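Local coordinates for Sts-2 protein (Mus musculus, PDB 3D4I), which works through this histidine phosphatase (2H-phosphatase) domain as an acid-dependent phosphatase, and probably hinders CBL-mediated down-regulation of receptor tyrosine kinases, so that activated receptors accumulate at the cell surface, at residues S68-G71 / I72-R76; P96-R99 / C100-A104. All coordinates share one frame; numbering follows the deposited sequence.

Contact 1: S68-G71 / I72-R76; sequences SSCG and IFQAR
Cys70 O accepts from Gln74 N at 2.8 Å, the shortest rung in the N-terminal turn of helix 69-85, a helix of the histidine phosphatase domain. The carbonyl is also hemmed in by carbon: Gln74 CG lies 3.2 Å from Cys70 O, and the edge of the Phe73 ring also faces this oxygen. Ser68 is the N-cap: its OG accepts a hydrogen bond from Gly71 N at 2.9 Å, a bond a short hydroxyl side chain suits well, and it is hydrogen-bonded to Glu19 as well. The amide of Gln74 lies close to Gly71, OE1 being 3.5 Å from Gly71 CA. Gln74 CG sits anti to its carbonyl carbon (chi1 -59°) and the chain runs on extended, which carries the amide to two outside partners, OE1 to Glu19 N and NE2 to His260. Phe73 stacks on Phe73 of the second subunit, so this turn belongs to the dimer interface. Cys70, small and polarisable, turns SG anti to its own N (chi1 -175°) and meets the ring at its edge, with SG 4.0 Å from Phe73 CD2.

Contact 2: P96-R99 / C100-A104; sequences PALR and CVQTA
Leu98 and Gln102, one turn apart in helix 98-111, cross obliquely: the amide carbon of Gln102, CD, rests 3.6 Å from Leu98 CG, and Leu98 CD1 lies against the CG-CD end of Gln102. A branched leucine gives the amide an apolar surface, while the long, extended glutamine takes OE1 on to the backbone N of Leu67. Were Gln102 replaced by alanine, Leu67 N would probably lose its acceptor and Leu98 the group lying across it. Arg99 and Thr103 meet at the carbonyl oxygen of Arg99, which both the hydroxyl and the amide of Thr103 reach. Thr103 OG1 donates to Arg99 O at 2.7 Å while Thr103 N reaches the same oxygen from the opposite face of the carbonyl plane, at 3.1 Å. With OG1 beside its own N (chi1 -58°), the hydroxyl folds back on the helix yet still accepts from Gly18 N. Arg99 places CG between its backbone N and carbonyl carbon (chi1 62°), then runs straight to NE; its NH2 forms a salt bridge with Glu132, and its side chain touches His17 and His202. Such an arginine at the start of a helix, near the histidine of the Arg-His-Gly signature, is consistent with the phosphate pocket of histidine phosphatases.

Overall arrangement
Contact 1 comes first along the chain, at the start of helix 69-85; strand 89-94 follows, and contact 2 then opens helix 98-111, the helix of the beta-alpha-beta unit completed by strand 119-121. Their centres lie about 12 Å apart and the two helices pack directly, Ala75 CB meeting Thr103 CG2 at 3.9 Å, with Ile72 and Ala75 also reaching His106. Both helix starts hold residues just after strand 11-16 of the mixed sheet: contact 1 bonds to Glu19, contact 2 to Gly18. They differ in outlook. Contact 1 also meets the second subunit, whereas contact 2 lies deep in the domain beside His17 and His202, so neighbouring helix starts serve the dimer interface and, probably, the phosphate pocket.

Contact 1: S68-G71 / I72-R76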
# COMPACT_ATOMS: atom_id res chain seq x y z
N SER A 68 -4.10 -8.61 -3.16
CA SER A 68 -3.87 -7.54 -4.15
C SER A 68 -2.50 -6.95 -3.93
O SER A 68 -1.84 -7.25 -2.92
CB SER A 68 -4.91 -6.45 -3.95
OG SER A 68 -4.73 -5.85 -2.66
N SER A 69 -2.05 -6.11 -4.87
CA SER A 69 -0.80 -5.37 -4.67
C SER A 69 -0.82 -4.56 -3.36
O SER A 69 0.18 -4.49 -2.64
CB SER A 69 -0.59 -4.43 -5.86
OG SER A 69 -0.46 -5.21 -7.05
N CYS A 70 -1.97 -3.97 -3.05
CA CYS A 70 -2.12 -3.20 -1.81
C CYS A 70 -2.05 -4.13 -0.57
O CYS A 70 -1.42 -3.78 0.43
CB CYS A 70 -3.44 -2.43 -1.82
SG CYS A 70 -3.67 -1.34 -0.40
N GLY A 71 -2.65 -5.32 -0.65
CA GLY A 71 -2.54 -6.31 0.45
C GLY A 71 -1.09 -6.70 0.73
O GLY A 71 -0.68 -6.88 1.89
N ILE A 72 -0.32 -6.89 -0.34
CA ILE A 72 1.12 -7.18 -0.22
C ILE A 72 1.84 -6.04 0.48
O ILE A 72 2.67 -6.28 1.35
CB ILE A 72 1.77 -7.45 -1.61
CG1 ILE A 72 1.19 -8.74 -2.24
CG2 ILE A 72 3.30 -7.55 -1.49
CD1 ILE A 72 1.46 -8.87 -3.79
N PHE A 73 1.56 -4.80 0.05
CA PHE A 73 2.10 -3.61 0.73
C PHE A 73 1.73 -3.60 2.22
O PHE A 73 2.60 -3.34 3.06
CB PHE A 73 1.66 -2.31 0.00
CG PHE A 73 1.30 -1.16 0.94
CD1 PHE A 73 2.31 -0.41 1.57
CD2 PHE A 73 -0.03 -0.83 1.18
CE1 PHE A 73 1.98 0.65 2.43
CE2 PHE A 73 -0.37 0.25 2.05
CZ PHE A 73 0.65 0.97 2.67
N GLN A 74 0.46 -3.87 2.57
CA GLN A 74 0.04 -3.85 3.97
C GLN A 74 0.81 -4.89 4.79
O GLN A 74 1.27 -4.59 5.88
CB GLN A 74 -1.47 -4.08 4.10
CG GLN A 74 -2.31 -3.01 3.36
CD GLN A 74 -3.74 -3.46 3.16
OE1 GLN A 74 -4.02 -4.66 3.11
NE2 GLN A 74 -4.65 -2.51 3.08
N ALA A 75 0.96 -6.09 4.24
CA ALA A 75 1.64 -7.19 4.92
C ALA A 75 3.11 -6.86 5.15
O ALA A 75 3.64 -7.04 6.26
CB ALA A 75 1.49 -8.51 4.10
N ARG A 76 3.77 -6.34 4.12
CA ARG A 76 5.16 -5.93 4.23
C ARG A 76 5.37 -4.78 5.22
O ARG A 76 6.37 -4.76 5.98
CB ARG A 76 5.75 -5.59 2.84
CG ARG A 76 5.88 -6.80 1.85
CD ARG A 76 6.61 -6.36 0.55
NE ARG A 76 6.97 -7.49 -0.34
CZ ARG A 76 7.02 -7.46 -1.67
NH1 ARG A 76 6.70 -6.36 -2.36
NH2 ARG A 76 7.40 -8.55 -2.34

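Contact 2: P96-R99 / C100-A104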
# COMPACT_ATOMS: atom_id res chain seq x y z
N PRO A 96 -4.69 -22.19 5.69
CA PRO A 96 -4.31 -22.70 4.36
C PRO A 96 -4.74 -21.81 3.15
O PRO A 96 -4.27 -22.03 2.01
CB PRO A 96 -5.00 -24.08 4.30
CG PRO A 96 -6.20 -23.94 5.23
CD PRO A 96 -5.64 -23.09 6.38
N ALA A 97 -5.62 -20.83 3.38
CA ALA A 97 -6.01 -19.87 2.34
C ALA A 97 -4.79 -19.14 1.78
O ALA A 97 -3.89 -18.73 2.53
CB ALA A 97 -7.04 -18.87 2.87
N LEU A 98 -4.75 -18.98 0.46
CA LEU A 98 -3.61 -18.34 -0.18
C LEU A 98 -3.31 -16.98 0.43
O LEU A 98 -2.17 -16.68 0.72
CB LEU A 98 -3.87 -18.17 -1.69
CG LEU A 98 -2.77 -17.52 -2.53
CD1 LEU A 98 -1.45 -18.27 -2.41
CD2 LEU A 98 -3.24 -17.44 -4.01
N ARG A 99 -4.35 -16.17 0.59
CA ARG A 99 -4.23 -14.81 1.14
C ARG A 99 -3.53 -14.79 2.50
O ARG A 99 -2.75 -13.88 2.77
CB ARG A 99 -5.60 -14.11 1.18
CG ARG A 99 -6.65 -14.79 2.08
CD ARG A 99 -8.00 -14.25 1.72
NE ARG A 99 -9.11 -14.80 2.49
CZ ARG A 99 -9.84 -15.87 2.19
NH1 ARG A 99 -9.54 -16.65 1.14
NH2 ARG A 99 -10.86 -16.19 2.97
N CYS A 100 -3.78 -15.83 3.31
CA CYS A 100 -3.15 -15.96 4.62
C CYS A 100 -1.72 -16.42 4.54
O CYS A 100 -0.85 -15.83 5.16
CB CYS A 100 -3.96 -16.88 5.55
SG CYS A 100 -5.64 -16.33 5.82
N VAL A 101 -1.46 -17.48 3.78
CA VAL A 101 -0.05 -17.91 3.57
C VAL A 101 0.81 -16.78 2.93
O VAL A 101 1.99 -16.59 3.31
CB VAL A 101 0.08 -19.27 2.78
CG1 VAL A 101 1.52 -19.67 2.64
CG2 VAL A 101 -0.66 -20.40 3.49
N GLN A 102 0.23 -16.01 2.00
CA GLN A 102 0.98 -14.88 1.40
C GLN A 102 1.30 -13.78 2.42
O GLN A 102 2.43 -13.25 2.47
CB GLN A 102 0.22 -14.29 0.21
CG GLN A 102 0.26 -15.19 -1.05
CD GLN A 102 -0.59 -14.63 -2.18
OE1 GLN A 102 -1.71 -14.12 -1.95
NE2 GLN A 102 -0.08 -14.76 -3.40
N THR A 103 0.31 -13.43 3.21
CA THR A 103 0.48 -12.43 4.28
C THR A 103 1.62 -12.90 5.20
O THR A 103 2.51 -12.12 5.53
CB THR A 103 -0.83 -12.19 5.07
OG1 THR A 103 -1.88 -11.77 4.20
CG2 THR A 103 -0.64 -11.09 6.16
N ALA A 104 1.58 -14.19 5.60
CA ALA A 104 2.63 -14.74 6.45
C ALA A 104 4.02 -14.61 5.82
O ALA A 104 4.95 -14.16 6.48
CB ALA A 104 2.34 -16.22 6.80